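Local coordinates for acireductone dioxygenase (Bacillus anthracis, PDB 4QGL), which probably catalyses the metal-dependent oxidation of an acireductone in methionine salvage, giving different products with iron(II) than with nickel, at residues A[94-97]-A[98-102]; A[62-65]-A[66-69]; A[36-39]-A[40-43]; A[24-27]-A[28-32]; A[44-47]-A[48-51]. All coordinates share one frame; numbering follows the deposited sequence.

Contact 1: A[94-97]-A[98-102]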
loop_
_atom_site.group_PDB
_atom_site.type_symbol
_atom_site.label_atom_id
_atom_site.label_comp_id
_atom_site.label_asym_id
_atom_site.label_seq_id
_atom_site.Cartn_x
_atom_site.Cartn_y
_atom_site.Cartn_z
ATOM N N GLU A 94 -16.030 1.824 -11.159
ATOM C CA GLU A 94 -15.698 0.924 -12.233
ATOM C C GLU A 94 -14.191 0.657 -12.307
ATOM O O GLU A 94 -13.759 -0.148 -13.102
ATOM C CB GLU A 94 -16.207 1.513 -13.540
ATOM C CG GLU A 94 -17.736 1.604 -13.622
ATOM C CD GLU A 94 -18.323 2.958 -13.219
ATOM O OE1 GLU A 94 -17.671 3.710 -12.465
ATOM O OE2 GLU A 94 -19.457 3.270 -13.656
ATOM N N LEU A 95 -13.407 1.333 -11.471
ATOM C CA LEU A 95 -11.967 1.109 -11.365
ATOM C C LEU A 95 -11.656 0.122 -10.234
ATOM O O LEU A 95 -11.023 -0.896 -10.441
ATOM C CB LEU A 95 -11.287 2.472 -11.135
ATOM C CG LEU A 95 -9.783 2.626 -10.908
ATOM C CD1 LEU A 95 -9.439 2.525 -9.428
ATOM C CD2 LEU A 95 -8.965 1.619 -11.715
ATOM N N LEU A 96 -12.169 0.445 -9.056
ATOM C CA LEU A 96 -11.991 -0.299 -7.802
ATOM C C LEU A 96 -12.444 -1.752 -7.809
ATOM O O LEU A 96 -11.868 -2.610 -7.132
ATOM C CB LEU A 96 -12.786 0.406 -6.715
ATOM C CG LEU A 96 -12.219 1.753 -6.283
ATOM C CD1 LEU A 96 -13.238 2.446 -5.397
ATOM C CD2 LEU A 96 -10.880 1.602 -5.576
ATOM N N ILE A 97 -13.490 -2.015 -8.567
ATOM C CA ILE A 97 -14.008 -3.369 -8.725
ATOM C C ILE A 97 -12.973 -4.301 -9.388
ATOM O O ILE A 97 -13.083 -5.528 -9.363
ATOM C CB ILE A 97 -15.366 -3.341 -9.487
ATOM C CG1 ILE A 97 -16.090 -4.702 -9.387
ATOM C CG2 ILE A 97 -15.183 -2.854 -10.930
ATOM C CD1 ILE A 97 -16.334 -5.209 -7.960
ATOM N N ASN A 98 -11.943 -3.718 -9.968
ATOM C CA ASN A 98 -10.815 -4.520 -10.411
ATOM C C ASN A 98 -9.879 -4.956 -9.287
ATOM O O ASN A 98 -9.219 -5.979 -9.412
ATOM C CB ASN A 98 -10.068 -3.808 -11.534
ATOM C CG ASN A 98 -10.944 -3.622 -12.753
ATOM O OD1 ASN A 98 -11.705 -4.526 -13.132
ATOM N ND2 ASN A 98 -10.866 -2.444 -13.363
ATOM N N PHE A 99 -9.799 -4.213 -8.193
ATOM C CA PHE A 99 -8.838 -4.600 -7.160
ATOM C C PHE A 99 -9.513 -5.064 -5.898
ATOM O O PHE A 99 -8.889 -5.640 -5.015
ATOM C CB PHE A 99 -7.802 -3.508 -6.992
ATOM C CG PHE A 99 -7.149 -3.159 -8.290
ATOM C CD1 PHE A 99 -6.408 -4.126 -8.989
ATOM C CD2 PHE A 99 -7.344 -1.924 -8.880
ATOM C CE1 PHE A 99 -5.828 -3.852 -10.225
ATOM C CE2 PHE A 99 -6.768 -1.640 -10.120
ATOM C CZ PHE A 99 -6.003 -2.602 -10.786
ATOM N N GLN A 100 -10.827 -4.891 -5.892
ATOM C CA GLN A 100 -11.722 -5.506 -4.923
ATOM C C GLN A 100 -11.915 -7.004 -5.090
ATOM O O GLN A 100 -12.280 -7.670 -4.139
ATOM C CB GLN A 100 -13.080 -4.836 -4.984
ATOM C CG GLN A 100 -13.252 -3.789 -3.912
ATOM C CD GLN A 100 -14.325 -2.757 -4.237
ATOM O OE1 GLN A 100 -14.229 -1.607 -3.784
ATOM N NE2 GLN A 100 -15.365 -3.155 -5.019
ATOM N N LYS A 101 -11.702 -7.532 -6.286
ATOM C CA LYS A 101 -11.765 -8.987 -6.479
ATOM C C LYS A 101 -10.436 -9.660 -6.189
ATOM O O LYS A 101 -9.362 -9.085 -6.448
ATOM C CB LYS A 101 -12.201 -9.311 -7.877
ATOM C CG LYS A 101 -13.606 -8.828 -8.190
ATOM C CD LYS A 101 -13.853 -9.006 -9.679
ATOM C CE LYS A 101 -15.320 -8.922 -10.039
ATOM N NZ LYS A 101 -15.532 -9.478 -11.402
ATOM N N GLU A 102 -10.494 -10.872 -5.649
ATOM C CA GLU A 102 -9.284 -11.581 -5.296
ATOM C C GLU A 102 -8.503 -11.887 -6.568
ATOM O O GLU A 102 -9.011 -12.481 -7.512
ATOM C CB GLU A 102 -9.629 -12.864 -4.567
ATOM C CG GLU A 102 -8.442 -13.674 -4.071
ATOM C CD GLU A 102 -8.834 -15.091 -3.638
ATOM O OE1 GLU A 102 -8.297 -16.071 -4.193
ATOM O OE2 GLU A 102 -9.698 -15.233 -2.747
#

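Contact 2: A[62-65]-A[66-69]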
loop_
_atom_site.group_PDB
_atom_site.type_symbol
_atom_site.label_atom_id
_atom_site.label_comp_id
_atom_site.label_asym_id
_atom_site.label_seq_id
_atom_site.Cartn_x
_atom_site.Cartn_y
_atom_site.Cartn_z
ATOM N N ALA A 62 10.703 13.149 -5.072
ATOM C CA ALA A 62 11.968 13.674 -4.626
ATOM C C ALA A 62 12.229 13.507 -3.137
ATOM O O ALA A 62 13.356 13.250 -2.743
ATOM C CB ALA A 62 12.095 15.141 -5.013
ATOM N N VAL A 63 11.219 13.685 -2.308
ATOM C CA VAL A 63 11.398 13.626 -0.861
ATOM C C VAL A 63 11.740 12.222 -0.371
ATOM O O VAL A 63 12.577 12.078 0.500
ATOM C CB VAL A 63 10.161 14.165 -0.129
ATOM C CG1 VAL A 63 10.337 14.145 1.368
ATOM C CG2 VAL A 63 9.892 15.595 -0.522
ATOM N N PHE A 64 11.094 11.184 -0.914
ATOM C CA PHE A 64 11.392 9.804 -0.506
ATOM C C PHE A 64 12.321 9.076 -1.448
ATOM O O PHE A 64 12.441 7.871 -1.371
ATOM C CB PHE A 64 10.113 9.015 -0.310
ATOM C CG PHE A 64 9.233 9.602 0.736
ATOM C CD1 PHE A 64 9.464 9.348 2.079
ATOM C CD2 PHE A 64 8.198 10.453 0.377
ATOM C CE1 PHE A 64 8.674 9.932 3.043
ATOM C CE2 PHE A 64 7.394 11.026 1.338
ATOM C CZ PHE A 64 7.633 10.768 2.668
ATOM N N SER A 65 13.075 9.825 -2.250
ATOM C CA SER A 65 13.988 9.210 -3.217
ATOM C C SER A 65 15.016 8.264 -2.612
ATOM O O SER A 65 15.368 7.269 -3.230
ATOM C CB SER A 65 14.692 10.263 -4.069
ATOM O OG SER A 65 15.566 11.064 -3.295
ATOM N N LYS A 66 15.521 8.580 -1.430
ATOM C CA LYS A 66 16.473 7.696 -0.751
ATOM C C LYS A 66 15.791 6.394 -0.331
ATOM O O LYS A 66 16.282 5.299 -0.580
ATOM C CB LYS A 66 17.074 8.411 0.465
ATOM C CG LYS A 66 17.927 7.550 1.361
ATOM C CD LYS A 66 19.087 6.924 0.622
ATOM C CE LYS A 66 20.077 6.335 1.618
ATOM N NZ LYS A 66 20.915 5.305 0.961
ATOM N N GLU A 67 14.646 6.523 0.291
ATOM C CA GLU A 67 13.936 5.343 0.753
ATOM C C GLU A 67 13.547 4.487 -0.407
ATOM O O GLU A 67 13.586 3.294 -0.306
ATOM C CB GLU A 67 12.690 5.698 1.529
ATOM C CG GLU A 67 12.963 6.284 2.893
ATOM C CD GLU A 67 13.196 7.779 2.843
ATOM O OE1 GLU A 67 13.694 8.306 1.856
ATOM O OE2 GLU A 67 12.837 8.468 3.793
ATOM N N ILE A 68 13.187 5.106 -1.514
ATOM C CA ILE A 68 12.884 4.385 -2.748
ATOM C C ILE A 68 14.112 3.695 -3.346
ATOM O O ILE A 68 14.039 2.541 -3.739
ATOM C CB ILE A 68 12.276 5.316 -3.801
ATOM C CG1 ILE A 68 11.067 6.029 -3.203
ATOM C CG2 ILE A 68 11.807 4.528 -5.001
ATOM C CD1 ILE A 68 10.255 6.880 -4.156
ATOM N N ALA A 69 15.230 4.376 -3.393
ATOM C CA ALA A 69 16.433 3.747 -3.894
ATOM C C ALA A 69 16.783 2.494 -3.105
ATOM O O ALA A 69 17.195 1.497 -3.675
ATOM C CB ALA A 69 17.612 4.727 -3.860
#

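Contact 3: A[36-39]-A[40-43]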
loop_
_atom_site.group_PDB
_atom_site.type_symbol
_atom_site.label_atom_id
_atom_site.label_comp_id
_atom_site.label_asym_id
_atom_site.label_seq_id
_atom_site.Cartn_x
_atom_site.Cartn_y
_atom_site.Cartn_z
ATOM N N LYS A 36 8.466 1.432 7.766
ATOM C CA LYS A 36 7.881 2.696 8.129
ATOM C C LYS A 36 8.863 3.796 7.736
ATOM O O LYS A 36 9.998 3.835 8.240
ATOM C CB LYS A 36 7.537 2.725 9.629
ATOM C CG LYS A 36 6.694 3.943 10.109
ATOM C CD LYS A 36 5.166 3.712 9.977
ATOM C CE LYS A 36 4.336 5.017 9.939
ATOM N NZ LYS A 36 2.935 4.771 9.449
ATOM N N TRP A 37 8.455 4.657 6.801
ATOM C CA TRP A 37 9.295 5.775 6.363
ATOM C C TRP A 37 8.883 7.032 7.091
ATOM O O TRP A 37 7.738 7.148 7.572
ATOM C CB TRP A 37 9.136 6.027 4.880
ATOM C CG TRP A 37 9.567 4.906 4.051
ATOM C CD1 TRP A 37 10.228 3.774 4.458
ATOM C CD2 TRP A 37 9.423 4.809 2.645
ATOM N NE1 TRP A 37 10.503 2.979 3.374
ATOM C CE2 TRP A 37 10.017 3.590 2.249
ATOM C CE3 TRP A 37 8.861 5.636 1.679
ATOM C CZ2 TRP A 37 10.057 3.187 0.932
ATOM C CZ3 TRP A 37 8.901 5.241 0.391
ATOM C CH2 TRP A 37 9.494 4.019 0.015
ATOM N N ASN A 38 9.804 7.994 7.141
ATOM C CA ASN A 38 9.616 9.175 7.950
ATOM C C ASN A 38 8.740 10.194 7.228
ATOM O O ASN A 38 9.185 10.986 6.411
ATOM C CB ASN A 38 10.961 9.721 8.354
ATOM C CG ASN A 38 10.833 10.925 9.236
ATOM O OD1 ASN A 38 10.241 10.890 10.327
ATOM N ND2 ASN A 38 11.345 12.007 8.762
ATOM N N ILE A 39 7.450 10.117 7.539
ATOM C CA ILE A 39 6.405 10.862 6.813
ATOM C C ILE A 39 6.431 12.323 7.248
ATOM O O ILE A 39 6.004 13.178 6.501
ATOM C CB ILE A 39 5.010 10.149 6.922
ATOM C CG1 ILE A 39 3.954 10.780 6.010
ATOM C CG2 ILE A 39 4.490 10.065 8.344
ATOM C CD1 ILE A 39 4.000 10.236 4.600
ATOM N N SER A 40 6.993 12.602 8.424
ATOM C CA SER A 40 7.205 13.992 8.901
ATOM C C SER A 40 8.090 14.841 7.982
ATOM O O SER A 40 8.089 16.048 8.068
ATOM C CB SER A 40 7.823 14.017 10.306
ATOM O OG SER A 40 9.145 13.513 10.317
ATOM N N LYS A 41 8.860 14.189 7.121
ATOM C CA LYS A 41 9.571 14.882 6.039
ATOM C C LYS A 41 8.691 15.543 5.004
ATOM O O LYS A 41 9.118 16.463 4.354
ATOM C CB LYS A 41 10.421 13.901 5.246
ATOM C CG LYS A 41 11.802 13.688 5.798
ATOM C CD LYS A 41 12.242 12.287 5.431
ATOM C CE LYS A 41 12.224 12.109 3.921
ATOM N NZ LYS A 41 13.014 10.899 3.560
ATOM N N LEU A 42 7.513 15.010 4.773
ATOM C CA LEU A 42 6.667 15.512 3.723
ATOM C C LEU A 42 6.293 16.931 4.063
ATOM O O LEU A 42 5.879 17.214 5.174
ATOM C CB LEU A 42 5.407 14.643 3.579
ATOM C CG LEU A 42 4.538 14.854 2.326
ATOM C CD1 LEU A 42 5.168 14.225 1.094
ATOM C CD2 LEU A 42 3.133 14.299 2.524
ATOM N N PRO A 43 6.464 17.843 3.106
ATOM C CA PRO A 43 5.990 19.212 3.246
ATOM C C PRO A 43 4.481 19.311 3.441
ATOM O O PRO A 43 3.726 18.595 2.804
ATOM C CB PRO A 43 6.377 19.882 1.929
ATOM C CG PRO A 43 7.334 18.981 1.257
ATOM C CD PRO A 43 7.433 17.697 2.013
#

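Contact 4: A[24-27]-A[28-32]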
loop_
_atom_site.group_PDB
_atom_site.type_symbol
_atom_site.label_atom_id
_atom_site.label_comp_id
_atom_site.label_asym_id
_atom_site.label_seq_id
_atom_site.Cartn_x
_atom_site.Cartn_y
_atom_site.Cartn_z
ATOM N N SER A 24 5.052 -6.517 12.933
ATOM C CA SER A 24 6.125 -6.713 11.966
ATOM C C SER A 24 6.593 -8.152 12.014
ATOM O O SER A 24 6.833 -8.738 10.977
ATOM C CB SER A 24 7.273 -5.696 12.167
ATOM O OG SER A 24 7.885 -5.795 13.450
ATOM N N LYS A 25 6.678 -8.737 13.204
ATOM C CA LYS A 25 6.950 -10.170 13.287
ATOM C C LYS A 25 5.943 -11.011 12.520
ATOM O O LYS A 25 6.334 -11.917 11.774
ATOM C CB LYS A 25 7.039 -10.627 14.726
ATOM C CG LYS A 25 8.435 -10.367 15.277
ATOM C CD LYS A 25 8.496 -10.615 16.767
ATOM C CE LYS A 25 9.916 -10.450 17.277
ATOM N NZ LYS A 25 9.940 -10.452 18.767
ATOM N N PHE A 26 4.654 -10.679 12.670
ATOM C CA PHE A 26 3.592 -11.373 11.944
ATOM C C PHE A 26 3.714 -11.225 10.419
ATOM O O PHE A 26 3.650 -12.204 9.698
ATOM C CB PHE A 26 2.228 -10.913 12.450
ATOM C CG PHE A 26 1.089 -11.498 11.705
ATOM C CD1 PHE A 26 0.536 -12.707 12.093
ATOM C CD2 PHE A 26 0.575 -10.855 10.605
ATOM C CE1 PHE A 26 -0.530 -13.262 11.405
ATOM C CE2 PHE A 26 -0.478 -11.407 9.901
ATOM C CZ PHE A 26 -1.037 -12.610 10.309
ATOM N N LEU A 27 3.918 -10.008 9.942
ATOM C CA LEU A 27 4.064 -9.755 8.511
ATOM C C LEU A 27 5.299 -10.449 7.951
ATOM O O LEU A 27 5.298 -10.930 6.821
ATOM C CB LEU A 27 4.123 -8.254 8.244
ATOM C CG LEU A 27 2.810 -7.542 8.555
ATOM C CD1 LEU A 27 2.959 -6.033 8.542
ATOM C CD2 LEU A 27 1.716 -7.976 7.592
ATOM N N GLN A 28 6.343 -10.514 8.757
ATOM C CA GLN A 28 7.580 -11.205 8.397
ATOM C C GLN A 28 7.333 -12.685 8.164
ATOM O O GLN A 28 7.820 -13.274 7.198
ATOM C CB GLN A 28 8.546 -11.058 9.557
ATOM C CG GLN A 28 10.014 -11.199 9.239
ATOM C CD GLN A 28 10.776 -10.017 9.783
ATOM O OE1 GLN A 28 10.210 -9.200 10.548
ATOM N NE2 GLN A 28 12.056 -9.879 9.369
ATOM N N GLU A 29 6.564 -13.283 9.069
ATOM C CA GLU A 29 6.193 -14.663 8.907
ATOM C C GLU A 29 5.328 -14.893 7.666
ATOM O O GLU A 29 5.390 -15.966 7.093
ATOM C CB GLU A 29 5.553 -15.211 10.182
ATOM C CG GLU A 29 6.602 -15.741 11.164
ATOM C CD GLU A 29 7.377 -16.964 10.630
ATOM O OE1 GLU A 29 8.617 -17.093 10.851
ATOM O OE2 GLU A 29 6.738 -17.821 9.966
ATOM N N GLU A 30 4.563 -13.901 7.207
ATOM C CA GLU A 30 3.741 -14.097 5.982
ATOM C C GLU A 30 4.419 -13.699 4.677
ATOM O O GLU A 30 3.820 -13.788 3.628
ATOM C CB GLU A 30 2.418 -13.353 6.070
ATOM C CG GLU A 30 1.553 -13.683 7.290
ATOM C CD GLU A 30 1.192 -15.160 7.454
ATOM O OE1 GLU A 30 1.297 -15.901 6.463
ATOM O OE2 GLU A 30 0.820 -15.576 8.583
ATOM N N GLY A 31 5.663 -13.251 4.751
ATOM C CA GLY A 31 6.420 -12.834 3.575
ATOM C C GLY A 31 6.131 -11.409 3.172
ATOM O O GLY A 31 6.599 -10.978 2.163
ATOM N N VAL A 32 5.368 -10.665 3.969
ATOM C CA VAL A 32 4.976 -9.291 3.613
ATOM C C VAL A 32 5.998 -8.272 4.175
ATOM O O VAL A 32 6.115 -8.070 5.379
ATOM C CB VAL A 32 3.523 -8.975 4.095
ATOM C CG1 VAL A 32 3.013 -7.634 3.577
ATOM C CG2 VAL A 32 2.590 -10.057 3.636
#

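Contact 5: A[44-47]-A[48-51]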
loop_
_atom_site.group_PDB
_atom_site.type_symbol
_atom_site.label_atom_id
_atom_site.label_comp_id
_atom_site.label_asym_id
_atom_site.label_seq_id
_atom_site.Cartn_x
_atom_site.Cartn_y
_atom_site.Cartn_z
ATOM N N PRO A 44 4.054 20.222 4.302
ATOM C CA PRO A 44 2.645 20.284 4.673
ATOM C C PRO A 44 1.668 20.574 3.537
ATOM O O PRO A 44 0.541 20.050 3.575
ATOM C CB PRO A 44 2.623 21.388 5.740
ATOM C CG PRO A 44 3.963 21.264 6.395
ATOM C CD PRO A 44 4.896 20.989 5.242
ATOM N N HIS A 45 2.082 21.347 2.536
ATOM C CA HIS A 45 1.185 21.617 1.424
ATOM C C HIS A 45 0.951 20.335 0.629
ATOM O O HIS A 45 -0.001 20.275 -0.138
ATOM C CB HIS A 45 1.683 22.744 0.529
ATOM C CG HIS A 45 2.665 22.307 -0.503
ATOM N ND1 HIS A 45 2.306 22.081 -1.811
ATOM C CD2 HIS A 45 3.994 22.058 -0.426
ATOM C CE1 HIS A 45 3.372 21.706 -2.497
ATOM N NE2 HIS A 45 4.410 21.682 -1.680
ATOM N N LEU A 46 1.784 19.305 0.826
ATOM C CA LEU A 46 1.490 17.970 0.247
ATOM C C LEU A 46 0.688 16.980 1.122
ATOM O O LEU A 46 0.263 15.950 0.619
ATOM C CB LEU A 46 2.775 17.308 -0.268
ATOM C CG LEU A 46 3.368 18.078 -1.433
ATOM C CD1 LEU A 46 4.597 17.376 -1.981
ATOM C CD2 LEU A 46 2.334 18.267 -2.517
ATOM N N ASN A 47 0.514 17.291 2.411
ATOM C CA ASN A 47 -0.354 16.525 3.321
ATOM C C ASN A 47 -1.840 16.610 2.939
ATOM O O ASN A 47 -2.354 17.682 2.609
ATOM C CB ASN A 47 -0.204 17.026 4.758
ATOM C CG ASN A 47 0.616 16.102 5.614
ATOM O OD1 ASN A 47 0.098 15.484 6.543
ATOM N ND2 ASN A 47 1.911 16.015 5.322
ATOM N N GLU A 48 -2.514 15.470 2.977
ATOM C CA GLU A 48 -3.910 15.409 2.605
ATOM C C GLU A 48 -4.181 16.253 1.365
ATOM O O GLU A 48 -5.081 17.079 1.335
ATOM C CB GLU A 48 -4.803 15.857 3.771
ATOM C CG GLU A 48 -5.075 14.802 4.841
ATOM C CD GLU A 48 -5.090 13.366 4.316
ATOM O OE1 GLU A 48 -5.988 13.000 3.534
ATOM O OE2 GLU A 48 -4.184 12.585 4.676
ATOM N N ASN A 49 -3.386 16.022 0.334
ATOM C CA ASN A 49 -3.529 16.746 -0.895
ATOM C C ASN A 49 -3.860 15.723 -1.942
ATOM O O ASN A 49 -3.067 14.819 -2.206
ATOM C CB ASN A 49 -2.218 17.449 -1.209
ATOM C CG ASN A 49 -2.335 18.425 -2.355
ATOM O OD1 ASN A 49 -3.126 18.238 -3.264
ATOM N ND2 ASN A 49 -1.525 19.465 -2.325
ATOM N N TYR A 50 -5.040 15.852 -2.525
ATOM C CA TYR A 50 -5.567 14.830 -3.431
ATOM C C TYR A 50 -5.716 15.300 -4.875
ATOM O O TYR A 50 -5.900 14.478 -5.752
ATOM C CB TYR A 50 -6.912 14.285 -2.910
ATOM C CG TYR A 50 -6.784 13.492 -1.620
ATOM C CD1 TYR A 50 -6.522 12.125 -1.646
ATOM C CD2 TYR A 50 -6.886 14.116 -0.376
ATOM C CE1 TYR A 50 -6.373 11.407 -0.480
ATOM C CE2 TYR A 50 -6.748 13.400 0.790
ATOM C CZ TYR A 50 -6.494 12.041 0.731
ATOM O OH TYR A 50 -6.340 11.309 1.874
ATOM N N SER A 51 -5.693 16.602 -5.131
ATOM C CA SER A 51 -5.662 17.087 -6.508
ATOM C C SER A 51 -4.246 17.514 -6.797
ATOM O O SER A 51 -3.851 18.665 -6.555
ATOM C CB SER A 51 -6.592 18.261 -6.707
ATOM O OG SER A 51 -6.383 19.183 -5.676
HETATM O O HOH W 1 -1.113 13.830 -0.713
#

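Contact 1: A[94-97]-A[98-102]
Leu96 O accepts from two consecutive backbone N-H groups of the chain that follows it. Gln100 N lies 2.8 Å from Leu96 O and approaches almost in line with the carbonyl bond, as in an alpha-helical turn. Phe99 N, also 2.8 Å from Leu96 O, comes from above the carbonyl plane, 58° out of it, as a tighter i to i+3 turn demands. One residue earlier, Asn98 N bonds to Leu95 O at 3.0 Å. The turn that leads toward the metal-binding loop of this cupin thus mixes i to i+3 and i to i+4 bonds, both kinds meeting at Leu96 O.

Side chains pack along the same turns. Leu95 CD2 lies 4.2 Å from Phe99 CE2, while Asn98 CB sits over the centre of one face of the Phe99 ring. The apolar ring suits a place beside Trp170, with a bound cadmium ion about 4 Å from it. On another side of the turn Gln100 and Ile97 cross at about a right angle: Gln100 NE2 comes 3.7 Å from Ile97 CD1, and Gln100 OE1 rests 3.8 Å from Leu96 CB. The apolar methylenes of Lys101 lie along the turn, CG 3.5 Å from Ile97 O, while its chain extends at the exposed surface.

Glu102, which may take part in metal incorporation, pairs with Arg147. The doubly used Leu96 carbonyl and the backbone bonding of Phe99 to Phe150 on strand 148-151 anchor the chain shortly before the metal ligand His103, consistent with a well-placed start to the metal site.

Contact 2: A[62-65]-A[66-69]
The phenyl ring of Phe64 and the carboxylate of Glu67 lie with their planes 61° apart, CD1 of Phe64 being 3.9 Å from OE2 of Glu67. That oxygen approaches the ring obliquely. Val63 CG1 occupies one face of the ring, displaced toward its rim, and the ring of Phe112 also meets Phe64, so a buried aromatic residue is well placed here. Glu67 reaches its position by a bend at chi2 (85°), which folds the carboxylate back along its own helix toward Phe64. Its OE2 forms a salt bridge with Lys41, which gives the acid a charged partner beside the apolar ring.

The stretch is a helix-to-helix junction: Phe64 is the first residue to leave helical angles after helix 54-63, and it also holds the N-cap position of helix 65-75. Its carbonyl opens the new helix, with Ile68 N bonding to Phe64 O at 2.9 Å. The next residue repeats the pattern, Ala69 N to Ser65 O at 2.9 Å.

Ser65 ties the new helix to the old one. Its hydroxyl, turned between the backbone N and the carbonyl carbon (chi1 66°), donates to Ala62 O at 3.2 Å, a task for which a short polar side chain is apt. On the buried side, Ile68 CG1 packs 4.3 Å from Phe64 CB. Lys66 extends outward instead, where its amino group pairs with Asp70 one turn farther along.

Contact 3: A[36-39]-A[40-43]
Two first torsions bring Asn38 and Ser40 together: Asn38 CG stands opposite its own backbone N (chi1 -178°), and Ser40 OG is tucked between the backbone N and the carbonyl carbon (chi1 67°). The hydroxyl of Ser40 then donates to Asn38 OD1 at 2.8 Å. It does not come in line with the amide carbonyl but from its flank, with a C=O...donor angle of 99°. Two compact polar residues suit this solvent-facing corner, where each supplies what the other needs.

The other branch of the Asn38 amide faces Lys41. The lysine chain, bent at its third torsion, passes obliquely across the amide, with CG 3.4 Å and CD 3.5 Å from Asn38 ND2. The methylenes therefore lie against the amide while the amino group goes on to Glu67.

All this decorates a short 3-10 turn that follows strand 33-36 at the edge of a cupin sheet. Its signature is a pair of overlapping i to i+3 bonds, Lys41 N to Asn38 O at 3.3 Å and Leu42 N to Ile39 O at 2.9 Å. In both, the donor stands well above the carbonyl plane, as such a tightly wound turn imposes.

The apolar residues serve the inner side, where the branched side chains of Ile39 and Leu42 both rest on Phe64. Leu42 also touches Val114, while the buried indole of Trp37 stacks on Phe112 and leans against Ile68 and Val71 of helix 65-75.

Contact 4: A[24-27]-A[28-32]
Leu27 O, in the last turn of its helix, is gripped by N-H groups of the chain that follows: Val32 N bonds to it at 2.9 Å, and Glu30 N adds a weak bond at 3.1 Å. This is a Schellman motif, the C-terminal cap of helix 20-29. Gly31 makes it possible, since its positive phi (84°) is easy for a residue without a side chain, and its N bonds back to Gln28 O at 3.3 Å. Earlier turns keep alpha-helical bonding, as in Glu29 N to Lys25 O at 3.0 Å.

The cap carries its usual apolar clasp. Leu27 and Val32, either side of the reversal, meet obliquely with CD2 of Leu27 4.1 Å from CB of Val32, both buried, and Leu27 continues onto Ile8, Phe130 and Val132 of the sheet beneath.

On a neighbouring flank Phe26 extends opposite its backbone N (chi1 176°), which sets its ring beside Glu30 and edge-to-face with Phe130. The methylenes of Glu30 suit an aromatic neighbour, and its carboxylate, turned 56° from the ring plane, sends OE1 to the backbone N of Lys125. Glu30 CG lies over one ring face, near the rim, 4.0 Å from Phe26 CE2.

Contact 5: A[44-47]-A[48-51]
Direct hydrogen bonding across the turn rests on the side chain of Asn49, whose ND2 donates to His45 O at 2.8 Å. The bond is straight (N-H...O 163°) and lies in the carbonyl plane and close to the plane of the Asn49 amide, so it tends to fix the rotation of that flat group. Glu48 takes a positive phi (42°), which turns the chain so that Asn49 faces back to the 3-10 turn of residues 44-46. Asn49 CG points opposite the backbone N (chi1 -170°), which carries the amide to that turn. The turn itself is closed by Asn47 N bonding to Pro44 O at 3.0 Å; proline fits its first position, where no N-H is required.

A water supplies a second link, donating to Leu46 O at 2.9 Å and to Asn49 O at 2.7 Å. It thus joins two carbonyls, which could not bond to each other.

Van der Waals contact is slighter. Leu46 CD2 approaches Asn49 ND2 obliquely at 4.0 Å, and Leu46 CG sits over one face of the His45 ring, toward its rim.

Leu46 packs on Asn56 and Ile60 of helix 54-63 and His45 on Asn56 and Glu59, while Tyr50 O bonds to Ser84 on edge strand 79-85.

Overall arrangement
Contacts 2 and 3 touch, their centres 11 Å apart, and residues 40-43 lead straight into contact 5, centred 13 Å from contact 3. Contacts 2 and 5 do not touch (centres 18 Å apart, nearest atoms about 6 Å), so contact 3 joins the three into one neighbourhood. Contact 4 adjoins contact 3 in sequence, yet their centres are 23 Å apart. Contact 1 stands across the molecule, its centre 29 Å from those of contacts 2 and 3. Of the five it comes closest to a bound cadmium ion: the Phe99 side chain is about 4 Å away, against about 8 Å for Glu48 and 11 to 12 Å for Ile39 and Val32, not necessarily from the same ion.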